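Local coordinates for protein glutathione S-transferase enzyme with thioredoxin-like domain (PDB 4L8E) that binds two glutathione molecules per subunit and, as a member of the glutathione transferase family, probably transfers glutathione to electrophilic substrates, at residues A[166-171]-A[208-213]; A[192-197]-A[215-220]. All coordinates share one frame; numbering follows the deposited sequence.

Contacts 1 and 2 lie in the all-helical C-terminal domain of the glutathione transferase fold, their centres 11 Å apart and on the same side of the chain's centre. Helix 211-221 serves both: its first turn meets helix 154-175 in contact 1, and its later turns cross helix 188-197 in contact 2. The segments alternate along the chain, 166-171, 192-197, 208-213, 215-220, so helix 211-221 packs on two earlier helices that follow each other in the chain. The contacts also touch directly, with Leu-171 CD2 4.0 Å from Val-193 CG1. This packing joins the outer part of the domain to the helix whose Trp-196 lines a glutathione pocket.

Contact 1: residues A[166-171]-A[208-213]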
ATOM      1  N   ARG A 166      15.977  -8.136   1.781  1.00 17.08           N
ATOM      2  CA  ARG A 166      14.970  -9.048   1.226  1.00 15.29           C
ATOM      3  C   ARG A 166      14.178  -8.395   0.101  1.00 16.10           C
ATOM      4  O   ARG A 166      13.898  -9.004  -0.936  1.00 16.28           O
ATOM      5  CB  ARG A 166      13.993  -9.501   2.300  1.00 15.33           C
ATOM      6  CG  ARG A 166      13.084 -10.647   1.868  1.00 15.87           C
ATOM      7  CD  ARG A 166      11.960 -10.889   2.863  1.00 16.26           C
ATOM      8  NE  ARG A 166      11.026  -9.786   2.870  1.00 17.30           N
ATOM      9  CZ  ARG A 166      10.081  -9.581   1.955  1.00 20.60           C
ATOM     10  NH1 ARG A 166       9.861 -10.479   0.994  1.00 17.24           N
ATOM     11  NH2 ARG A 166       9.315  -8.482   2.032  1.00 18.58           N
ATOM     12  N   LEU A 167      13.782  -7.165   0.345  1.00 16.34           N
ATOM     13  CA  LEU A 167      13.036  -6.380  -0.635  1.00 16.01           C
ATOM     14  C   LEU A 167      13.810  -6.126  -1.919  1.00 15.52           C
ATOM     15  O   LEU A 167      13.252  -6.263  -3.034  1.00 16.12           O
ATOM     16  CB  LEU A 167      12.607  -5.060   0.010  1.00 15.04           C
ATOM     17  CG  LEU A 167      11.488  -5.238   1.033  1.00 14.72           C
ATOM     18  CD1 LEU A 167      11.421  -4.021   1.937  1.00 18.39           C
ATOM     19  CD2 LEU A 167      10.149  -5.470   0.377  1.00 16.70           C
ATOM     20  N   TYR A 168      15.090  -5.768  -1.794  1.00 15.87           N
ATOM     21  CA  TYR A 168      15.918  -5.573  -2.979  1.00 18.71           C
ATOM     22  C   TYR A 168      16.100  -6.888  -3.740  1.00 19.42           C
ATOM     23  O   TYR A 168      16.169  -6.911  -4.961  1.00 16.72           O
ATOM     24  CB  TYR A 168      17.269  -4.923  -2.636  1.00 16.34           C
ATOM     25  CG  TYR A 168      17.196  -3.396  -2.629  1.00 17.92           C
ATOM     26  CD1 TYR A 168      16.794  -2.702  -1.491  1.00 18.88           C
ATOM     27  CD2 TYR A 168      17.507  -2.654  -3.762  1.00 18.74           C
ATOM     28  CE1 TYR A 168      16.707  -1.328  -1.478  1.00 16.60           C
ATOM     29  CE2 TYR A 168      17.431  -1.277  -3.753  1.00 18.40           C
ATOM     30  CZ  TYR A 168      17.031  -0.619  -2.615  1.00 16.10           C
ATOM     31  OH  TYR A 168      16.961   0.745  -2.644  1.00 18.98           O
ATOM     32  N   LYS A 169      16.152  -7.988  -3.008  1.00 15.68           N
ATOM     33  CA  LYS A 169      16.282  -9.306  -3.633  1.00 16.42           C
ATOM     34  C   LYS A 169      15.013  -9.656  -4.423  1.00 16.40           C
ATOM     35  O   LYS A 169      15.095 -10.136  -5.555  1.00 18.79           O
ATOM     36  CB  LYS A 169      16.570 -10.371  -2.584  1.00 17.78           C
ATOM     37  CG  LYS A 169      16.658 -11.763  -3.153  1.00 24.80           C
ATOM     38  CD  LYS A 169      16.851 -12.799  -2.037  1.00 31.23           C
ATOM     39  CE  LYS A 169      17.257 -14.149  -2.596  1.00 44.58           C
ATOM     40  NZ  LYS A 169      17.185 -15.213  -1.557  1.00 44.76           N
ATOM     41  N   VAL A 170      13.851  -9.370  -3.850  1.00 15.35           N
ATOM     42  CA  VAL A 170      12.581  -9.571  -4.553  1.00 14.26           C
ATOM     43  C   VAL A 170      12.571  -8.717  -5.827  1.00 15.52           C
ATOM     44  O   VAL A 170      12.198  -9.183  -6.910  1.00 16.64           O
ATOM     45  CB  VAL A 170      11.394  -9.230  -3.629  1.00 14.32           C
ATOM     46  CG1 VAL A 170      10.085  -9.109  -4.422  1.00 16.50           C
ATOM     47  CG2 VAL A 170      11.235 -10.304  -2.528  1.00 18.01           C
ATOM     48  N   LEU A 171      12.933  -7.453  -5.675  1.00 17.34           N
ATOM     49  CA  LEU A 171      12.952  -6.541  -6.810  1.00 16.60           C
ATOM     50  C   LEU A 171      13.903  -7.042  -7.898  1.00 17.30           C
ATOM     51  O   LEU A 171      13.554  -7.101  -9.098  1.00 17.02           O
ATOM     52  CB  LEU A 171      13.340  -5.143  -6.322  1.00 16.69           C
ATOM     53  CG  LEU A 171      13.403  -4.025  -7.365  1.00 17.59           C
ATOM     54  CD1 LEU A 171      12.033  -3.823  -7.957  1.00 17.33           C
ATOM     55  CD2 LEU A 171      13.948  -2.756  -6.759  1.00 16.83           C
ATOM     56  N   GLU A 208      25.686  -3.631  -5.759  1.00 39.02           N
ATOM     57  CA  GLU A 208      26.367  -4.673  -6.502  1.00 39.24           C
ATOM     58  C   GLU A 208      25.755  -6.046  -6.231  1.00 35.78           C
ATOM     59  O   GLU A 208      25.920  -6.961  -7.027  1.00 33.88           O
ATOM     60  CB  GLU A 208      27.862  -4.683  -6.166  1.00 48.32           C
ATOM     61  CG  GLU A 208      28.560  -3.364  -6.467  1.00 51.47           C
ATOM     62  CD  GLU A 208      28.473  -2.963  -7.938  1.00 60.73           C
ATOM     63  OE1 GLU A 208      28.950  -3.732  -8.798  1.00 67.78           O
ATOM     64  OE2 GLU A 208      27.930  -1.877  -8.233  1.00 58.39           O
ATOM     65  N   ASP A 209      25.049  -6.196  -5.113  1.00 33.96           N
ATOM     66  CA  ASP A 209      24.372  -7.462  -4.823  1.00 34.15           C
ATOM     67  C   ASP A 209      23.114  -7.645  -5.681  1.00 33.72           C
ATOM     68  O   ASP A 209      22.545  -8.739  -5.741  1.00 29.32           O
ATOM     69  CB  ASP A 209      23.987  -7.545  -3.340  1.00 35.08           C
ATOM     70  CG  ASP A 209      25.176  -7.820  -2.429  1.00 39.95           C
ATOM     71  OD1 ASP A 209      26.251  -8.240  -2.917  1.00 38.56           O
ATOM     72  OD2 ASP A 209      25.023  -7.632  -1.202  1.00 36.28           O
ATOM     73  N   TYR A 210      22.680  -6.573  -6.343  1.00 25.37           N
ATOM     74  CA  TYR A 210      21.415  -6.556  -7.086  1.00 23.66           C
ATOM     75  C   TYR A 210      21.641  -5.942  -8.483  1.00 24.80           C
ATOM     76  O   TYR A 210      21.174  -4.838  -8.773  1.00 22.76           O
ATOM     77  CB  TYR A 210      20.351  -5.789  -6.301  1.00 22.76           C
ATOM     78  CG  TYR A 210      20.300  -6.205  -4.846  1.00 23.36           C
ATOM     79  CD1 TYR A 210      19.702  -7.398  -4.465  1.00 23.99           C
ATOM     80  CD2 TYR A 210      20.920  -5.439  -3.856  1.00 23.44           C
ATOM     81  CE1 TYR A 210      19.705  -7.808  -3.151  1.00 23.53           C
ATOM     82  CE2 TYR A 210      20.901  -5.835  -2.529  1.00 25.07           C
ATOM     83  CZ  TYR A 210      20.307  -7.026  -2.188  1.00 26.86           C
ATOM     84  OH  TYR A 210      20.293  -7.442  -0.870  1.00 23.49           O
ATOM     85  N   PRO A 211      22.318  -6.678  -9.360  1.00 23.12           N
ATOM     86  CA  PRO A 211      22.764  -6.114 -10.644  1.00 26.07           C
ATOM     87  C   PRO A 211      21.608  -5.724 -11.566  1.00 28.71           C
ATOM     88  O   PRO A 211      21.756  -4.746 -12.312  1.00 25.00           O
ATOM     89  CB  PRO A 211      23.628  -7.218 -11.257  1.00 27.63           C
ATOM     90  CG  PRO A 211      23.342  -8.443 -10.485  1.00 33.35           C
ATOM     91  CD  PRO A 211      22.804  -8.056  -9.152  1.00 26.07           C
ATOM     92  N   ALA A 212      20.488  -6.450 -11.520  1.00 21.39           N
ATOM     93  CA  ALA A 212      19.342  -6.083 -12.332  1.00 19.86           C
ATOM     94  C   ALA A 212      18.726  -4.790 -11.849  1.00 18.31           C
ATOM     95  O   ALA A 212      18.260  -3.990 -12.655  1.00 19.37           O
ATOM     96  CB  ALA A 212      18.296  -7.186 -12.349  1.00 22.94           C
ATOM     97  N   VAL A 213      18.701  -4.586 -10.535  1.00 22.24           N
ATOM     98  CA  VAL A 213      18.213  -3.316  -9.982  1.00 16.86           C
ATOM     99  C   VAL A 213      19.126  -2.170 -10.434  1.00 21.77           C
ATOM    100  O   VAL A 213      18.643  -1.096 -10.830  1.00 21.17           O
ATOM    101  CB  VAL A 213      18.135  -3.338  -8.426  1.00 18.25           C
ATOM    102  CG1 VAL A 213      17.628  -1.992  -7.889  1.00 17.93           C
ATOM    103  CG2 VAL A 213      17.203  -4.457  -7.936  1.00 18.69           C
TER
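Tyr-168 meets the ring of Tyr-210 chiefly with its beta carbon. Its CB sits 3.6 Å from the centroid of the Tyr-210 ring and only 6° off the ring normal, a CH-pi contact over the middle of one face; Asp-209 CB lies over the opposite face, displaced toward the rim. The two aromatic rings meet obliquely, planes at 41°. Past CB, the Tyr-168 ring turns one edge to Val-213, whose CG1 lies 4.2 Å from Tyr-168 CD2, near the ring plane. The phenol oxygen is engaged outside the contact, hydrogen-bonded to Gln-203 OE1. Around these residues the C-terminal helical domain of the glutathione transferase fold brings the start of helix 211-221 against the C-terminal half of helix 154-175. Tyr-210 is the N-cap residue of the later helix, and the join is reinforced just beyond the first segment, where Asn-172 OD1 accepts a hydrogen bond from Val-213 N. At Lys-169 it is mainly the backbone that takes part: its N lies 3.6 Å from Tyr-210 CE1, while the extended side chain leads off toward solvent. One turn on from Tyr-168, Leu-171 has CG anti to its own N (chi1 -179°), which carries the branch toward Val-213. There CD2 rests 3.9 Å from Val-213 CG2 and equally close to CG1, touching both methyls of the valine fork. The two side chains cross at about a right angle, and Leu-181 from a loop packs on the same leucine.

Contact 2: residues A[192-197]-A[215-220]; sequences AVYPWA and KWLEKI. With GSH (glutathione), chain B.
Tyr-194 and Ile-220 make the tightest junction between two helices of the C-terminal glutathione transferase domain, whose segment axes pass 10.7 Å apart at 107°. Ile-220 CG2 presses over one face of the Tyr-194 ring, 3.4 Å from CD1 and displaced toward the rim, a CH-pi contact 22° off the normal. Leu-217 CD2 approaches the same rim obliquely, 3.6 Å from Tyr-194 CE1, and also reaches the methyl of Ala-197. A chi1 of 169° swings Trp-216 away from its own backbone N, and its six-membered ring extends across to helix 188-197: Trp-216 CH2 stands 3.6 Å from Val-193 CG1, and CZ3 meets Ala-197 CB at the ring edge. Asp-190 OD1 accepts the indole N-H, anchoring the other end of this ring system. Lys-215 and Glu-218, in contrast, occupy the solvent-exposed side of helix 211-221 and bury nothing here. Trp-196 likewise leaves the packed side of its helix, but for a ligand pocket: Asn-38 OD1 takes its NE1 hydrogen, and its benzo ring borders a bound glutathione, Trp-196 CZ2 lying 3.4 Å from the carboxylate oxygen O31, which approaches obliquely.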
ATOM      1  N   ALA A 192       6.644   4.303  -8.964  1.00 13.92           N
ATOM      2  CA  ALA A 192       6.497   4.209  -7.520  1.00 12.64           C
ATOM      3  C   ALA A 192       7.791   3.733  -6.836  1.00 14.05           C
ATOM      4  O   ALA A 192       8.152   4.226  -5.751  1.00 13.33           O
ATOM      5  CB  ALA A 192       5.340   3.292  -7.158  1.00 12.71           C
ATOM      6  N   VAL A 193       8.478   2.790  -7.456  1.00 14.05           N
ATOM      7  CA  VAL A 193       9.668   2.175  -6.868  1.00 12.78           C
ATOM      8  C   VAL A 193      10.913   3.051  -7.016  1.00 14.57           C
ATOM      9  O   VAL A 193      11.739   3.161  -6.100  1.00 15.69           O
ATOM     10  CB  VAL A 193       9.923   0.789  -7.465  1.00 13.51           C
ATOM     11  CG1 VAL A 193      11.232   0.170  -6.962  1.00 17.22           C
ATOM     12  CG2 VAL A 193       8.761  -0.160  -7.078  1.00 12.46           C
ATOM     13  N   TYR A 194      11.054   3.700  -8.154  1.00 14.40           N
ATOM     14  CA  TYR A 194      12.300   4.391  -8.434  1.00 13.85           C
ATOM     15  C   TYR A 194      12.783   5.378  -7.361  1.00 12.51           C
ATOM     16  O   TYR A 194      13.940   5.368  -6.994  1.00 15.55           O
ATOM     17  CB  TYR A 194      12.272   5.061  -9.822  1.00 14.92           C
ATOM     18  CG  TYR A 194      13.516   5.835 -10.137  1.00 15.22           C
ATOM     19  CD1 TYR A 194      14.650   5.207 -10.652  1.00 15.44           C
ATOM     20  CD2 TYR A 194      13.585   7.191  -9.901  1.00 14.95           C
ATOM     21  CE1 TYR A 194      15.803   5.902 -10.941  1.00 17.76           C
ATOM     22  CE2 TYR A 194      14.749   7.905 -10.185  1.00 17.64           C
ATOM     23  CZ  TYR A 194      15.846   7.261 -10.704  1.00 19.94           C
ATOM     24  OH  TYR A 194      16.968   7.987 -10.987  1.00 23.13           O
ATOM     25  N   PRO A 195      11.909   6.265  -6.869  1.00 14.50           N
ATOM     26  CA  PRO A 195      12.423   7.263  -5.926  1.00 15.35           C
ATOM     27  C   PRO A 195      12.936   6.658  -4.629  1.00 15.43           C
ATOM     28  O   PRO A 195      13.794   7.289  -3.986  1.00 16.10           O
ATOM     29  CB  PRO A 195      11.195   8.152  -5.672  1.00 18.44           C
ATOM     30  CG  PRO A 195      10.353   7.971  -6.905  1.00 14.87           C
ATOM     31  CD  PRO A 195      10.523   6.536  -7.265  1.00 15.34           C
ATOM     32  N   TRP A 196      12.455   5.472  -4.289  1.00 17.36           N
ATOM     33  CA  TRP A 196      12.930   4.742  -3.121  1.00 14.10           C
ATOM     34  C   TRP A 196      14.211   3.973  -3.418  1.00 15.89           C
ATOM     35  O   TRP A 196      15.165   4.025  -2.654  1.00 17.51           O
ATOM     36  CB  TRP A 196      11.834   3.804  -2.604  1.00 12.37           C
ATOM     37  CG  TRP A 196      10.841   4.540  -1.738  1.00 14.36           C
ATOM     38  CD1 TRP A 196       9.606   5.033  -2.106  1.00 13.79           C
ATOM     39  CD2 TRP A 196      11.036   4.931  -0.379  1.00 13.61           C
ATOM     40  NE1 TRP A 196       9.027   5.681  -1.037  1.00 13.76           N
ATOM     41  CE2 TRP A 196       9.880   5.628   0.031  1.00 13.62           C
ATOM     42  CE3 TRP A 196      12.080   4.757   0.539  1.00 14.13           C
ATOM     43  CZ2 TRP A 196       9.748   6.151   1.308  1.00 15.63           C
ATOM     44  CZ3 TRP A 196      11.947   5.280   1.781  1.00 14.45           C
ATOM     45  CH2 TRP A 196      10.776   5.948   2.177  1.00 17.88           C
ATOM     46  N   ALA A 197      14.242   3.283  -4.554  1.00 17.02           N
ATOM     47  CA  ALA A 197      15.448   2.541  -4.943  1.00 17.93           C
ATOM     48  C   ALA A 197      16.648   3.460  -5.202  1.00 18.27           C
ATOM     49  O   ALA A 197      17.787   3.052  -4.978  1.00 19.92           O
ATOM     50  CB  ALA A 197      15.164   1.687  -6.154  1.00 15.92           C
ATOM     51  N   LYS A 215      21.017  -1.955 -13.148  1.00 21.32           N
ATOM     52  CA  LYS A 215      20.779  -1.608 -14.556  1.00 24.16           C
ATOM     53  C   LYS A 215      19.459  -0.874 -14.761  1.00 25.45           C
ATOM     54  O   LYS A 215      19.377   0.056 -15.566  1.00 23.30           O
ATOM     55  CB  LYS A 215      20.867  -2.836 -15.473  1.00 25.04           C
ATOM     56  CG  LYS A 215      22.249  -3.457 -15.553  1.00 36.55           C
ATOM     57  CD  LYS A 215      22.332  -4.439 -16.707  1.00 50.86           C
ATOM     58  CE  LYS A 215      23.695  -5.128 -16.792  1.00 59.60           C
ATOM     59  NZ  LYS A 215      24.012  -5.964 -15.583  1.00 62.22           N
ATOM     60  N   TRP A 216      18.417  -1.278 -14.026  1.00 19.75           N
ATOM     61  CA  TRP A 216      17.104  -0.646 -14.129  1.00 18.90           C
ATOM     62  C   TRP A 216      17.164   0.796 -13.599  1.00 20.80           C
ATOM     63  O   TRP A 216      16.591   1.699 -14.207  1.00 18.69           O
ATOM     64  CB  TRP A 216      16.095  -1.544 -13.409  1.00 18.43           C
ATOM     65  CG  TRP A 216      14.734  -1.022 -13.152  1.00 17.32           C
ATOM     66  CD1 TRP A 216      13.627  -1.182 -13.935  1.00 20.94           C
ATOM     67  CD2 TRP A 216      14.304  -0.320 -11.985  1.00 18.60           C
ATOM     68  NE1 TRP A 216      12.539  -0.606 -13.334  1.00 19.62           N
ATOM     69  CE2 TRP A 216      12.929  -0.070 -12.133  1.00 21.31           C
ATOM     70  CE3 TRP A 216      14.953   0.124 -10.826  1.00 18.07           C
ATOM     71  CZ2 TRP A 216      12.194   0.633 -11.178  1.00 21.34           C
ATOM     72  CZ3 TRP A 216      14.212   0.814  -9.875  1.00 18.94           C
ATOM     73  CH2 TRP A 216      12.853   1.053 -10.056  1.00 21.25           C
ATOM     74  N   LEU A 217      17.897   1.026 -12.512  1.00 18.43           N
ATOM     75  CA  LEU A 217      18.071   2.389 -11.996  1.00 17.99           C
ATOM     76  C   LEU A 217      18.743   3.268 -13.050  1.00 20.06           C
ATOM     77  O   LEU A 217      18.285   4.373 -13.332  1.00 20.60           O
ATOM     78  CB  LEU A 217      18.923   2.383 -10.734  1.00 22.04           C
ATOM     79  CG  LEU A 217      18.212   2.080  -9.413  1.00 23.89           C
ATOM     80  CD1 LEU A 217      19.265   1.887  -8.299  1.00 27.35           C
ATOM     81  CD2 LEU A 217      17.207   3.156  -9.018  1.00 19.78           C
ATOM     82  N   GLU A 218      19.819   2.756 -13.625  1.00 23.06           N
ATOM     83  CA  GLU A 218      20.577   3.449 -14.656  1.00 25.44           C
ATOM     84  C   GLU A 218      19.688   3.794 -15.858  1.00 26.55           C
ATOM     85  O   GLU A 218      19.801   4.870 -16.439  1.00 24.02           O
ATOM     86  CB  GLU A 218      21.791   2.606 -15.063  1.00 30.09           C
ATOM     87  CG  GLU A 218      22.929   2.665 -14.031  1.00 29.53           C
ATOM     88  CD  GLU A 218      24.001   1.568 -14.147  1.00 44.31           C
ATOM     89  OE1 GLU A 218      23.893   0.623 -14.969  1.00 37.38           O
ATOM     90  OE2 GLU A 218      24.973   1.660 -13.373  1.00 45.87           O
ATOM     91  N   LYS A 219      18.821   2.865 -16.231  1.00 24.09           N
ATOM     92  CA  LYS A 219      17.917   3.043 -17.361  1.00 26.83           C
ATOM     93  C   LYS A 219      16.901   4.168 -17.085  1.00 22.81           C
ATOM     94  O   LYS A 219      16.642   5.025 -17.938  1.00 23.82           O
ATOM     95  CB  LYS A 219      17.168   1.714 -17.568  1.00 30.01           C
ATOM     96  CG  LYS A 219      16.201   1.635 -18.706  1.00 36.42           C
ATOM     97  CD  LYS A 219      15.899   0.159 -19.047  1.00 31.61           C
ATOM     98  CE  LYS A 219      15.115  -0.572 -17.959  1.00 25.87           C
ATOM     99  NZ  LYS A 219      14.949  -2.012 -18.323  1.00 27.62           N
ATOM    100  N   ILE A 220      16.305   4.146 -15.903  1.00 19.94           N
ATOM    101  CA  ILE A 220      15.268   5.120 -15.573  1.00 19.40           C
ATOM    102  C   ILE A 220      15.883   6.517 -15.370  1.00 19.99           C
ATOM    103  O   ILE A 220      15.270   7.553 -15.676  1.00 19.97           O
ATOM    104  CB  ILE A 220      14.474   4.658 -14.355  1.00 18.28           C
ATOM    105  CG1 ILE A 220      13.661   3.419 -14.732  1.00 19.96           C
ATOM    106  CG2 ILE A 220      13.545   5.753 -13.851  1.00 18.50           C
ATOM    107  CD1 ILE A 220      13.147   2.684 -13.570  1.00 23.15           C
TER
HETATM  108  N1  GSH B 301       6.834  10.737  10.831  1.00 25.27           N
HETATM  109  CA1 GSH B 301       7.698  10.128   9.890  1.00 27.91           C
HETATM  110  C1  GSH B 301       8.588   9.150  10.604  1.00 43.39           C
HETATM  111  O11 GSH B 301       8.852   9.310  11.837  1.00 37.00           O
HETATM  112  O12 GSH B 301       9.092   8.172   9.964  1.00 37.30           O
HETATM  113  CB1 GSH B 301       8.528  11.175   9.253  1.00 23.03           C
HETATM  114  CG1 GSH B 301       9.506  10.626   8.233  1.00 23.10           C
HETATM  115  CD1 GSH B 301       8.819  10.278   6.928  1.00 21.86           C
HETATM  116  OE1 GSH B 301       7.778  10.809   6.608  1.00 22.69           O
HETATM  117  N2  GSH B 301       9.441   9.277   6.084  1.00 21.84           N
HETATM  118  CA2 GSH B 301       8.857   8.903   4.838  1.00 18.94           C
HETATM  119  C2  GSH B 301       8.501   7.426   4.923  1.00 17.37           C
HETATM  120  O2  GSH B 301       9.161   6.602   5.574  1.00 19.79           O
HETATM  121  CB2 GSH B 301       9.796   9.102   3.706  1.00 22.49           C
HETATM  122  SG2 GSH B 301      10.115  10.853   3.439  1.00 30.91           S
HETATM  123  N3  GSH B 301       7.336   6.967   4.249  1.00 17.63           N
HETATM  124  CA3 GSH B 301       7.001   5.567   4.341  1.00 17.61           C
HETATM  125  C3  GSH B 301       6.264   5.161   3.128  1.00 18.65           C
HETATM  126  O31 GSH B 301       6.472   5.762   2.043  1.00 17.29           O
HETATM  127  O32 GSH B 301       5.432   4.213   3.216  1.00 17.48           O